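Local coordinates for penicillin-binding protein 1A (Mycobacterium tuberculosis, PDB 5CXW), which builds the mycobacterial cell wall, polymerising glycan strands with its N-terminal domain and cross-linking their peptides with the penicillin-sensitive transpeptidase domain described here, at residues Val64-His70 / Thr312-Thr317; Gly279-Ala283 / Trp348-Asp353; Asn303-Trp307 / Val319-Thr323; Pro166-Ala170 / Gly196-Ile202. All coordinates share one frame; numbering follows the deposited sequence.

Contact 1 (Val64-His70 / Thr312-Thr317); sequences VVSIDPH and TPSLST
S66 and T317 turn matching oxygens to each other: in both residues the hydroxyl lies anti to the carbonyl carbon (chi1 -61° and -60°), and this shared choice brings S66 OG and T317 OG1 to 2.8 Å, a hydrogen bond in which either could be the donor. The same torsion leaves T317 CG2 anti to the backbone N, where it reaches V64 CG1 at 3.7 Å, so that one branch of the threonine serves a polar partner and the other an apolar one. S66 and T317 form a non-hydrogen-bonded antiparallel pair; the next pair, I67 and S316, is hydrogen-bonded, with I67 N to S316 O and S316 N to I67 O both 2.8 Å. S316 O, which accepts from I67 N, is also approached by S66 CA at 3.2 Å in a CA-H...O contact.

Beyond I67 the pairing gives way to packing. P69 packs CG and CD against the type I turn from T312 to L315, CD 3.3 Å from S314 C. An Asx turn, H70 N to D68 OD1, shapes the chain here, while the H70 imidazole is linked to the turn by a water held by NE2 and, weakly, by S314 OG; that hydroxyl also bonds to E362.

Strand 315-323 is the middle of the five-stranded antiparallel sheet and strand 60-67 its neighbour. Helix 343-356 packs on the side of V64, L315 and T317, helix 211-222 receives V65 and S316 on the other, and strand 74-78 continues the sheet beyond strand 60-67.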
loop_
_atom_site.group_PDB
_atom_site.type_symbol
_atom_site.label_atom_id
_atom_site.label_comp_id
_atom_site.label_asym_id
_atom_site.label_seq_id
_atom_site.Cartn_x
_atom_site.Cartn_y
_atom_site.Cartn_z
ATOM N N VAL A 64 4.293 -7.896 -4.782
ATOM C CA VAL A 64 2.845 -7.703 -4.887
ATOM C C VAL A 64 2.170 -8.396 -3.714
ATOM O O VAL A 64 2.442 -9.562 -3.424
ATOM C CB VAL A 64 2.279 -8.349 -6.157
ATOM C CG1 VAL A 64 0.799 -8.044 -6.322
ATOM C CG2 VAL A 64 3.024 -7.896 -7.408
ATOM N N VAL A 65 1.316 -7.689 -3.003
ATOM C CA VAL A 65 0.479 -8.291 -1.962
ATOM C C VAL A 65 -0.962 -7.849 -2.147
ATOM O O VAL A 65 -1.221 -6.649 -2.316
ATOM C CB VAL A 65 0.959 -7.884 -0.561
ATOM C CG1 VAL A 65 0.085 -8.570 0.506
ATOM C CG2 VAL A 65 2.400 -8.282 -0.383
ATOM N N SER A 66 -1.894 -8.827 -2.175
ATOM C CA SER A 66 -3.288 -8.554 -2.287
ATOM C C SER A 66 -3.994 -9.099 -1.047
ATOM O O SER A 66 -3.782 -10.314 -0.698
ATOM C CB SER A 66 -3.869 -9.261 -3.506
ATOM O OG SER A 66 -3.262 -8.810 -4.720
ATOM N N ILE A 67 -4.806 -8.253 -0.420
ATOM C CA ILE A 67 -5.535 -8.595 0.795
ATOM C C ILE A 67 -7.040 -8.377 0.621
ATOM O O ILE A 67 -7.484 -7.391 -0.003
ATOM C CB ILE A 67 -5.005 -7.728 1.946
ATOM C CG1 ILE A 67 -3.612 -8.286 2.352
ATOM C CG2 ILE A 67 -5.916 -7.784 3.173
ATOM C CD1 ILE A 67 -2.848 -7.437 3.300
ATOM N N ASP A 68 -7.820 -9.323 1.140
ATOM C CA ASP A 68 -9.266 -9.229 1.219
ATOM C C ASP A 68 -9.686 -8.255 2.336
ATOM O O ASP A 68 -9.497 -8.545 3.518
ATOM C CB ASP A 68 -9.828 -10.619 1.474
ATOM C CG ASP A 68 -11.343 -10.673 1.440
ATOM O OD1 ASP A 68 -12.011 -9.620 1.447
ATOM O OD2 ASP A 68 -11.829 -11.847 1.406
ATOM N N PRO A 69 -10.251 -7.073 1.990
ATOM C CA PRO A 69 -10.654 -6.157 3.034
ATOM C C PRO A 69 -11.733 -6.661 3.990
ATOM O O PRO A 69 -11.927 -6.101 5.096
ATOM C CB PRO A 69 -11.180 -4.923 2.232
ATOM C CG PRO A 69 -10.473 -5.021 0.899
ATOM C CD PRO A 69 -10.559 -6.515 0.659
ATOM N N HIS A 70 -12.491 -7.672 3.545
ATOM C CA HIS A 70 -13.529 -8.230 4.416
ATOM C C HIS A 70 -12.985 -8.923 5.665
ATOM O O HIS A 70 -13.719 -9.119 6.657
ATOM C CB HIS A 70 -14.438 -9.200 3.666
ATOM C CG HIS A 70 -15.011 -8.650 2.398
ATOM N ND1 HIS A 70 -15.264 -9.442 1.292
ATOM C CD2 HIS A 70 -15.463 -7.431 2.082
ATOM C CE1 HIS A 70 -15.781 -8.700 0.330
ATOM N NE2 HIS A 70 -15.915 -7.475 0.786
ATOM N N THR A 312 -10.523 -2.230 -4.575
ATOM C CA THR A 312 -11.938 -2.214 -4.642
ATOM C C THR A 312 -12.423 -2.624 -3.261
ATOM O O THR A 312 -11.631 -2.956 -2.411
ATOM C CB THR A 312 -12.439 -3.202 -5.708
ATOM O OG1 THR A 312 -12.316 -4.521 -5.204
ATOM C CG2 THR A 312 -11.710 -3.026 -6.960
ATOM N N PRO A 313 -13.730 -2.636 -3.019
ATOM C CA PRO A 313 -14.160 -3.075 -1.681
ATOM C C PRO A 313 -13.792 -4.533 -1.340
ATOM O O PRO A 313 -13.807 -4.928 -0.159
ATOM C CB PRO A 313 -15.690 -2.877 -1.740
ATOM C CG PRO A 313 -15.865 -1.800 -2.784
ATOM C CD PRO A 313 -14.840 -2.077 -3.811
ATOM N N SER A 314 -13.452 -5.331 -2.345
ATOM C CA SER A 314 -13.194 -6.761 -2.187
ATOM C C SER A 314 -11.718 -7.168 -2.354
ATOM O O SER A 314 -11.404 -8.316 -2.154
ATOM C CB SER A 314 -14.103 -7.538 -3.129
ATOM O OG SER A 314 -15.466 -7.419 -2.693
ATOM N N LEU A 315 -10.817 -6.241 -2.690
ATOM C CA LEU A 315 -9.419 -6.569 -2.865
ATOM C C LEU A 315 -8.556 -5.334 -2.837
ATOM O O LEU A 315 -8.835 -4.356 -3.501
ATOM C CB LEU A 315 -9.150 -7.373 -4.143
ATOM C CG LEU A 315 -7.828 -8.140 -4.123
ATOM C CD1 LEU A 315 -7.848 -9.283 -3.107
ATOM C CD2 LEU A 315 -7.654 -8.720 -5.523
ATOM N N SER A 316 -7.521 -5.383 -1.990
ATOM C CA SER A 316 -6.531 -4.309 -1.897
ATOM C C SER A 316 -5.191 -4.821 -2.274
ATOM O O SER A 316 -4.704 -5.798 -1.688
ATOM C CB SER A 316 -6.456 -3.779 -0.448
ATOM O OG SER A 316 -5.398 -2.798 -0.366
ATOM N N THR A 317 -4.577 -4.200 -3.280
ATOM C CA THR A 317 -3.308 -4.682 -3.806
ATOM C C THR A 317 -2.250 -3.552 -3.801
ATOM O O THR A 317 -2.496 -2.427 -4.276
ATOM C CB THR A 317 -3.458 -5.245 -5.234
ATOM O OG1 THR A 317 -4.393 -6.345 -5.224
ATOM C CG2 THR A 317 -2.096 -5.760 -5.765
HETATM O O HOH W 1 -17.716 -5.890 -0.615
#

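Contact 2 (Gly279-Ala283 / Trp348-Asp353); sequences GHNLA and WKATMD
L282 reaches from its loop onto helix 343-356, and its carbons divide among D353, W348 and M352, with overlap. CB lies 3.4 Å from D353 OD1. CG, set anti to the carbonyl carbon (chi1 -64°), comes to 4.0 Å from W348 CH2. CD1 leans toward M352 CB, and CD2 lies 3.6 Å from W348 CZ3 and also packs on M352 CB; leucine and indole cross at about a right angle. M352 CG meanwhile rests over one face of the same indole, near its rim.

Polar groups secure the backbone on both sides of this leucine. K349 runs extended until a bend at its last torsion, and its NZ donates to a lone pair of N281 O at 2.9 Å. One helical turn on, D353 OD1 accepts from A283 N at 2.7 Å with an N-H...O angle of 165°, while OD2 takes K349 NZ on its syn lone pair in a salt bridge of 2.7 Å. The lysine thus probably steadies the carboxylate that holds the loop, and a water joins D353 OD1 to A283 O.

Leucine packing and polar bonds at N281 O and A283 N thus hold a loop on a helix, away from the active site, in this penicillin-binding transpeptidase domain.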
loop_
_atom_site.group_PDB
_atom_site.type_symbol
_atom_site.label_atom_id
_atom_site.label_comp_id
_atom_site.label_asym_id
_atom_site.label_seq_id
_atom_site.Cartn_x
_atom_site.Cartn_y
_atom_site.Cartn_z
ATOM N N GLY A 279 -3.827 6.167 -17.433
ATOM C CA GLY A 279 -4.938 5.318 -17.924
ATOM C C GLY A 279 -4.947 3.895 -17.413
ATOM O O GLY A 279 -5.205 2.969 -18.171
ATOM N N HIS A 280 -4.739 3.672 -16.120
ATOM C CA HIS A 280 -4.730 2.349 -15.562
ATOM C C HIS A 280 -6.012 1.977 -14.837
ATOM O O HIS A 280 -6.009 1.177 -13.894
ATOM C CB HIS A 280 -3.517 2.175 -14.641
ATOM C CG HIS A 280 -2.258 1.960 -15.382
ATOM N ND1 HIS A 280 -1.408 3.002 -15.702
ATOM C CD2 HIS A 280 -1.657 0.818 -15.807
ATOM C CE1 HIS A 280 -0.357 2.502 -16.344
ATOM N NE2 HIS A 280 -0.507 1.184 -16.448
ATOM N N ASN A 281 -7.123 2.522 -15.325
ATOM C CA ASN A 281 -8.507 2.100 -14.894
ATOM C C ASN A 281 -8.593 0.577 -15.068
ATOM O O ASN A 281 -8.098 0.032 -16.075
ATOM C CB ASN A 281 -9.589 2.668 -15.839
ATOM C CG ASN A 281 -9.431 4.151 -16.187
ATOM O OD1 ASN A 281 -10.257 5.027 -15.674
ATOM N ND2 ASN A 281 -8.443 4.483 -17.134
ATOM N N LEU A 282 -9.268 -0.090 -14.129
ATOM C CA LEU A 282 -9.436 -1.528 -14.189
ATOM C C LEU A 282 -10.376 -1.877 -15.349
ATOM O O LEU A 282 -11.196 -1.032 -15.831
ATOM C CB LEU A 282 -10.013 -2.054 -12.866
ATOM C CG LEU A 282 -9.085 -1.836 -11.648
ATOM C CD1 LEU A 282 -9.650 -2.495 -10.407
ATOM C CD2 LEU A 282 -7.677 -2.364 -11.946
ATOM N N ALA A 283 -10.257 -3.115 -15.809
ATOM C CA ALA A 283 -11.045 -3.569 -16.934
ATOM C C ALA A 283 -12.570 -3.580 -16.690
ATOM O O ALA A 283 -13.035 -3.744 -15.570
ATOM C CB ALA A 283 -10.565 -4.931 -17.367
ATOM N N TRP A 348 -0.136 -3.796 -11.085
ATOM C CA TRP A 348 -1.306 -3.611 -10.186
ATOM C C TRP A 348 -2.605 -3.864 -10.998
ATOM O O TRP A 348 -3.480 -4.637 -10.592
ATOM C CB TRP A 348 -1.301 -2.186 -9.620
ATOM C CG TRP A 348 -2.551 -1.901 -8.820
ATOM C CD1 TRP A 348 -2.808 -2.273 -7.531
ATOM C CD2 TRP A 348 -3.728 -1.200 -9.272
ATOM N NE1 TRP A 348 -4.085 -1.848 -7.165
ATOM C CE2 TRP A 348 -4.652 -1.174 -8.196
ATOM C CE3 TRP A 348 -4.060 -0.545 -10.458
ATOM C CZ2 TRP A 348 -5.921 -0.534 -8.290
ATOM C CZ3 TRP A 348 -5.350 0.076 -10.557
ATOM C CH2 TRP A 348 -6.246 0.053 -9.493
ATOM N N LYS A 349 -2.729 -3.186 -12.133
ATOM C CA LYS A 349 -3.937 -3.311 -12.960
ATOM C C LYS A 349 -4.153 -4.764 -13.403
ATOM O O LYS A 349 -5.279 -5.304 -13.373
ATOM C CB LYS A 349 -3.863 -2.380 -14.185
ATOM C CG LYS A 349 -4.929 -2.744 -15.256
ATOM C CD LYS A 349 -5.077 -1.677 -16.317
ATOM C CE LYS A 349 -5.836 -2.243 -17.503
ATOM N NZ LYS A 349 -7.270 -2.524 -17.167
ATOM N N ALA A 350 -3.078 -5.388 -13.882
ATOM C CA ALA A 350 -3.160 -6.760 -14.384
ATOM C C ALA A 350 -3.482 -7.729 -13.266
ATOM O O ALA A 350 -4.308 -8.650 -13.447
ATOM C CB ALA A 350 -1.868 -7.144 -15.048
ATOM N N THR A 351 -2.895 -7.502 -12.104
ATOM C CA THR A 351 -3.173 -8.376 -10.959
ATOM C C THR A 351 -4.630 -8.217 -10.537
ATOM O O THR A 351 -5.351 -9.207 -10.283
ATOM C CB THR A 351 -2.242 -8.002 -9.799
ATOM O OG1 THR A 351 -0.854 -8.238 -10.175
ATOM C CG2 THR A 351 -2.573 -8.886 -8.555
ATOM N N MET A 352 -5.070 -6.954 -10.440
ATOM C CA MET A 352 -6.454 -6.676 -9.997
ATOM C C MET A 352 -7.483 -7.247 -10.989
ATOM O O MET A 352 -8.405 -7.959 -10.592
ATOM C CB MET A 352 -6.684 -5.196 -9.753
ATOM C CG MET A 352 -5.965 -4.698 -8.484
ATOM S SD MET A 352 -6.751 -5.238 -6.961
ATOM C CE MET A 352 -8.067 -4.027 -6.751
ATOM N N ASP A 353 -7.274 -6.956 -12.261
ATOM C CA ASP A 353 -8.181 -7.406 -13.336
ATOM C C ASP A 353 -8.272 -8.950 -13.307
ATOM O O ASP A 353 -9.358 -9.544 -13.345
ATOM C CB ASP A 353 -7.677 -6.936 -14.713
ATOM C CG ASP A 353 -7.944 -5.451 -14.993
ATOM O OD1 ASP A 353 -8.835 -4.859 -14.320
ATOM O OD2 ASP A 353 -7.345 -4.938 -15.962
HETATM O O HOH W 2 -11.536 -5.331 -13.676
#

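Contact 3 (Asn303-Trp307 / Val319-Thr323); sequences NKDAW and VWVGT. With PEG (di(hydroxyethyl)ether), chain D.
W307 and W320 face each other as a non-hydrogen-bonded antiparallel pair, with their indoles on the same side of the sheet. The edge of W320 approaches the face of W307 in an offset edge-to-face geometry, five-membered ring centroids 5.1 Å apart and planes at 63°; W320 CD1 lies over that face, 3.5 Å from W307 NE1. W320 CB sits almost exactly above the six-membered ring of W307, 3.9 Å from its centroid, a CH-pi contact. W307 NE1 donates to Q94 O.

The differing first torsions help explain the fit: W320 sends CG anti to its backbone N (chi1 166°), whereas W307 sends its own anti to the carbonyl carbon. W320 NE1 is aimed at D305 OD2, which it meets on the anti lone pair at 2.9 Å, nearly straight at 173° and within the indole plane. The other oxygen, OD1, takes the K304 ammonium at 2.8 Å on the syn side and also bonds to T295. K304 NZ also bonds to Q94 and, at 3.0 Å, to O2 of a di(hydroxyethyl)ether probably from the crystallisation liquor. Backbone bonds between A306 and V321, the neighbouring pair, tie the strands.

This is the hairpin of strands 303-312 and 315-323. Helix 211-222 and strand 93-94 pack on the tryptophan side, helix 343-356 on that of A306 and V321, and strand 289-296 continues the sheet beyond the D305 strand.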
loop_
_atom_site.group_PDB
_atom_site.type_symbol
_atom_site.label_atom_id
_atom_site.label_comp_id
_atom_site.label_asym_id
_atom_site.label_seq_id
_atom_site.Cartn_x
_atom_site.Cartn_y
_atom_site.Cartn_z
ATOM N N ASN A 303 14.891 8.103 -10.194
ATOM C CA ASN A 303 13.920 7.442 -9.308
ATOM C C ASN A 303 14.561 6.229 -8.653
ATOM O O ASN A 303 15.486 5.677 -9.222
ATOM C CB ASN A 303 12.686 6.996 -10.098
ATOM C CG ASN A 303 11.962 8.186 -10.722
ATOM O OD1 ASN A 303 12.111 9.330 -10.258
ATOM N ND2 ASN A 303 11.174 7.918 -11.753
ATOM N N LYS A 304 14.026 5.791 -7.528
ATOM C CA LYS A 304 14.553 4.676 -6.801
ATOM C C LYS A 304 13.550 3.574 -6.585
ATOM O O LYS A 304 13.849 2.419 -6.863
ATOM C CB LYS A 304 15.139 5.112 -5.459
ATOM C CG LYS A 304 15.763 3.961 -4.664
ATOM C CD LYS A 304 16.623 4.451 -3.510
ATOM C CE LYS A 304 15.790 5.096 -2.391
ATOM N NZ LYS A 304 15.014 4.120 -1.519
ATOM N N ASP A 305 12.364 3.928 -6.122
ATOM C CA ASP A 305 11.283 2.988 -5.854
ATOM C C ASP A 305 10.033 3.512 -6.537
ATOM O O ASP A 305 9.792 4.718 -6.593
ATOM C CB ASP A 305 10.908 2.857 -4.376
ATOM C CG ASP A 305 12.087 2.663 -3.461
ATOM O OD1 ASP A 305 12.693 3.657 -3.057
ATOM O OD2 ASP A 305 12.393 1.474 -3.153
ATOM N N ALA A 306 9.234 2.610 -7.054
ATOM C CA ALA A 306 8.015 2.965 -7.747
ATOM C C ALA A 306 6.890 2.126 -7.230
ATOM O O ALA A 306 7.039 0.922 -7.102
ATOM C CB ALA A 306 8.215 2.802 -9.226
ATOM N N TRP A 307 5.759 2.743 -6.907
ATOM C CA TRP A 307 4.649 2.088 -6.284
ATOM C C TRP A 307 3.287 2.341 -6.952
ATOM O O TRP A 307 3.006 3.468 -7.411
ATOM C CB TRP A 307 4.460 2.624 -4.864
ATOM C CG TRP A 307 5.504 2.282 -3.859
ATOM C CD1 TRP A 307 6.752 2.857 -3.717
ATOM C CD2 TRP A 307 5.409 1.246 -2.881
ATOM N NE1 TRP A 307 7.422 2.236 -2.651
ATOM C CE2 TRP A 307 6.600 1.289 -2.100
ATOM C CE3 TRP A 307 4.399 0.324 -2.533
ATOM C CZ2 TRP A 307 6.812 0.449 -1.038
ATOM C CZ3 TRP A 307 4.606 -0.531 -1.437
ATOM C CH2 TRP A 307 5.822 -0.469 -0.708
ATOM N N VAL A 319 1.771 -2.778 -4.973
ATOM C CA VAL A 319 2.867 -3.178 -5.845
ATOM C C VAL A 319 3.997 -2.186 -5.689
ATOM O O VAL A 319 3.817 -0.976 -5.807
ATOM C CB VAL A 319 2.475 -3.147 -7.319
ATOM C CG1 VAL A 319 3.639 -3.572 -8.208
ATOM C CG2 VAL A 319 1.213 -4.041 -7.583
ATOM N N TRP A 320 5.185 -2.773 -5.532
ATOM C CA TRP A 320 6.473 -2.068 -5.524
ATOM C C TRP A 320 7.339 -2.636 -6.646
ATOM O O TRP A 320 7.325 -3.827 -6.904
ATOM C CB TRP A 320 7.154 -2.259 -4.180
ATOM C CG TRP A 320 8.627 -1.872 -4.148
ATOM C CD1 TRP A 320 9.138 -0.622 -3.862
ATOM C CD2 TRP A 320 9.760 -2.719 -4.366
ATOM N NE1 TRP A 320 10.514 -0.661 -3.884
ATOM C CE2 TRP A 320 10.920 -1.927 -4.218
ATOM C CE3 TRP A 320 9.918 -4.075 -4.669
ATOM C CZ2 TRP A 320 12.213 -2.467 -4.306
ATOM C CZ3 TRP A 320 11.181 -4.592 -4.789
ATOM C CH2 TRP A 320 12.334 -3.780 -4.600
ATOM N N VAL A 321 8.039 -1.732 -7.326
ATOM C CA VAL A 321 9.123 -2.082 -8.216
ATOM C C VAL A 321 10.363 -1.316 -7.779
ATOM O O VAL A 321 10.316 -0.117 -7.463
ATOM C CB VAL A 321 8.763 -1.781 -9.685
ATOM C CG1 VAL A 321 9.951 -2.102 -10.600
ATOM C CG2 VAL A 321 7.526 -2.550 -10.125
ATOM N N GLY A 322 11.517 -1.982 -7.792
ATOM C CA GLY A 322 12.802 -1.335 -7.470
ATOM C C GLY A 322 13.929 -2.222 -7.950
ATOM O O GLY A 322 13.720 -3.064 -8.847
ATOM N N THR A 323 15.095 -2.066 -7.355
ATOM C CA THR A 323 16.214 -2.920 -7.703
ATOM C C THR A 323 16.708 -3.704 -6.524
ATOM O O THR A 323 16.468 -3.343 -5.359
ATOM C CB THR A 323 17.403 -2.153 -8.326
ATOM O OG1 THR A 323 18.132 -1.396 -7.339
ATOM C CG2 THR A 323 16.925 -1.235 -9.459
HETATM O O2 PEG D . 16.478 4.507 1.066
HETATM C C3 PEG D . 16.854 3.633 2.121
HETATM C C4 PEG D . 15.600 3.036 2.693
HETATM O O4 PEG D . 15.314 3.722 3.896
HETATM O O HOH W 3 15.227 0.365 -5.800
#

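Contact 4 (Pro166-Ala170 / Gly196-Ile202); sequences PQAVA and GPPNNGI
Apolar packing with no hydrogen bond across it joins the first turn of helix 165-176 to the proline-rich loop 196-202, a partly buried contact whose centre lies about 18 Å from the centre of the chain. P166 and P198 meet here, I202 reaches past them, and Q167 lies at the rim.

P166 turns CB, CG and CD to the loop. Its CB touches I202 CG2 at 3.6 Å and N199 O at 3.5 Å, while CG sits beside N200 OD1. P198 in return sets CG against the helix backbone, 3.4 Å from P166 O, and also against the methyl of A170. That carbonyl is already engaged, since P166 O accepts from A170 N within the helix.

I202 is the long arm of the loop. With CG1 anti to the backbone N (chi1 -174°) and the chain extended further, CD1 of I202 is 3.7 Å from A170 CB, while CG1 passes V169 CG1 at 4.1 Å, the two side chains sliding by in opposite directions. Q167 bends at its second torsion (66°) and brings OE1 alongside P197 and P198, 3.2 Å from P197 CA; its NE2 is hydrogen-bonded to D171 in the same helix. The loop leads into the short 3-10 segment 200-202.

Helix 152-161 packs on the P166 and N200 side, touching P166 through M159 and N200 through Y156, M159 and L160, while I202 also packs on F99.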
loop_
_atom_site.group_PDB
_atom_site.type_symbol
_atom_site.label_atom_id
_atom_site.label_comp_id
_atom_site.label_asym_id
_atom_site.label_seq_id
_atom_site.Cartn_x
_atom_site.Cartn_y
_atom_site.Cartn_z
ATOM N N PRO A 166 3.716 15.845 11.830
ATOM C CA PRO A 166 4.071 14.544 11.276
ATOM C C PRO A 166 3.664 13.379 12.191
ATOM O O PRO A 166 3.335 12.285 11.703
ATOM C CB PRO A 166 5.594 14.623 11.075
ATOM C CG PRO A 166 6.014 15.771 11.912
ATOM C CD PRO A 166 4.864 16.748 11.956
ATOM N N GLN A 167 3.586 13.617 13.510
ATOM C CA GLN A 167 3.098 12.581 14.408
ATOM C C GLN A 167 1.659 12.193 14.093
ATOM O O GLN A 167 1.262 11.017 14.211
ATOM C CB GLN A 167 3.173 13.012 15.872
ATOM C CG GLN A 167 2.837 11.916 16.886
ATOM C CD GLN A 167 3.850 10.789 16.871
ATOM O OE1 GLN A 167 5.040 10.970 17.209
ATOM N NE2 GLN A 167 3.416 9.622 16.420
ATOM N N ALA A 168 0.856 13.145 13.653
ATOM C CA ALA A 168 -0.561 12.808 13.323
ATOM C C ALA A 168 -0.636 11.966 12.078
ATOM O O ALA A 168 -1.536 11.127 11.983
ATOM C CB ALA A 168 -1.396 14.037 13.110
ATOM N N VAL A 169 0.314 12.150 11.153
ATOM C CA VAL A 169 0.381 11.288 9.960
ATOM C C VAL A 169 0.775 9.861 10.356
ATOM O O VAL A 169 0.135 8.863 9.935
ATOM C CB VAL A 169 1.385 11.834 8.895
ATOM C CG1 VAL A 169 1.437 10.934 7.685
ATOM C CG2 VAL A 169 1.068 13.265 8.513
ATOM N N ALA A 170 1.756 9.761 11.250
ATOM C CA ALA A 170 2.180 8.460 11.762
ATOM C C ALA A 170 1.049 7.765 12.510
ATOM O O ALA A 170 0.857 6.553 12.356
ATOM C CB ALA A 170 3.349 8.599 12.717
ATOM N N GLY A 196 10.118 7.849 19.270
ATOM C CA GLY A 196 9.924 9.268 19.105
ATOM C C GLY A 196 9.202 9.655 17.818
ATOM O O GLY A 196 8.867 8.790 16.998
ATOM N N PRO A 197 8.909 10.955 17.656
ATOM C CA PRO A 197 8.120 11.361 16.519
ATOM C C PRO A 197 8.841 11.140 15.188
ATOM O O PRO A 197 10.087 11.123 15.124
ATOM C CB PRO A 197 7.877 12.839 16.765
ATOM C CG PRO A 197 8.965 13.280 17.630
ATOM C CD PRO A 197 9.225 12.102 18.523
ATOM N N PRO A 198 8.077 11.033 14.100
ATOM C CA PRO A 198 8.677 11.139 12.764
ATOM C C PRO A 198 9.052 12.564 12.450
ATOM O O PRO A 198 8.526 13.524 13.086
ATOM C CB PRO A 198 7.527 10.752 11.830
ATOM C CG PRO A 198 6.324 11.012 12.619
ATOM C CD PRO A 198 6.620 10.890 14.048
ATOM N N ASN A 199 9.951 12.748 11.492
ATOM C CA ASN A 199 10.155 14.073 10.977
ATOM C C ASN A 199 9.231 14.299 9.798
ATOM O O ASN A 199 8.469 13.398 9.391
ATOM C CB ASN A 199 11.632 14.359 10.687
ATOM C CG ASN A 199 12.171 13.607 9.517
ATOM O OD1 ASN A 199 11.428 13.114 8.678
ATOM N ND2 ASN A 199 13.507 13.523 9.446
ATOM N N ASN A 200 9.294 15.499 9.249
ATOM C CA ASN A 200 8.371 15.906 8.207
ATOM C C ASN A 200 8.383 15.062 6.966
ATOM O O ASN A 200 7.382 15.001 6.247
ATOM C CB ASN A 200 8.638 17.319 7.823
ATOM C CG ASN A 200 8.314 18.305 8.905
ATOM O OD1 ASN A 200 7.361 18.152 9.638
ATOM N ND2 ASN A 200 9.128 19.376 9.000
ATOM N N GLY A 201 9.458 14.362 6.688
ATOM C CA GLY A 201 9.509 13.500 5.508
ATOM C C GLY A 201 8.515 12.336 5.443
ATOM O O GLY A 201 8.352 11.722 4.407
ATOM N N ILE A 202 7.881 12.065 6.577
ATOM C CA ILE A 202 6.894 11.003 6.660
ATOM C C ILE A 202 5.855 11.195 5.552
ATOM O O ILE A 202 5.402 10.200 4.993
ATOM C CB ILE A 202 6.253 10.914 8.036
ATOM C CG1 ILE A 202 5.327 9.665 8.083
ATOM C CG2 ILE A 202 5.454 12.194 8.421
ATOM C CD1 ILE A 202 4.860 9.262 9.442
#

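Overall arrangement
Three of the contacts form one continuous body. Contacts 1 and 3 share strand 315-323, pairing it with strand 60-67 in one and strand 303-312 in the other, and contact 2 lies against both through helix 343-356: M352 CE is 3.4 Å from L315 O, and W348 CA is 3.6 Å from V319 CG2. Contact 4 stands apart, its nearest atoms about 11 Å from contact 3 and about 19 Å from contact 2, on the opposite side of the chain's centre from the latter. Contact 3 is tied to the active site: N303 belongs to the pocket holding the ring-opened penicillin V bound in this structure, and the W307 side chain lies about 8 Å from that of S97, the probable acylated serine.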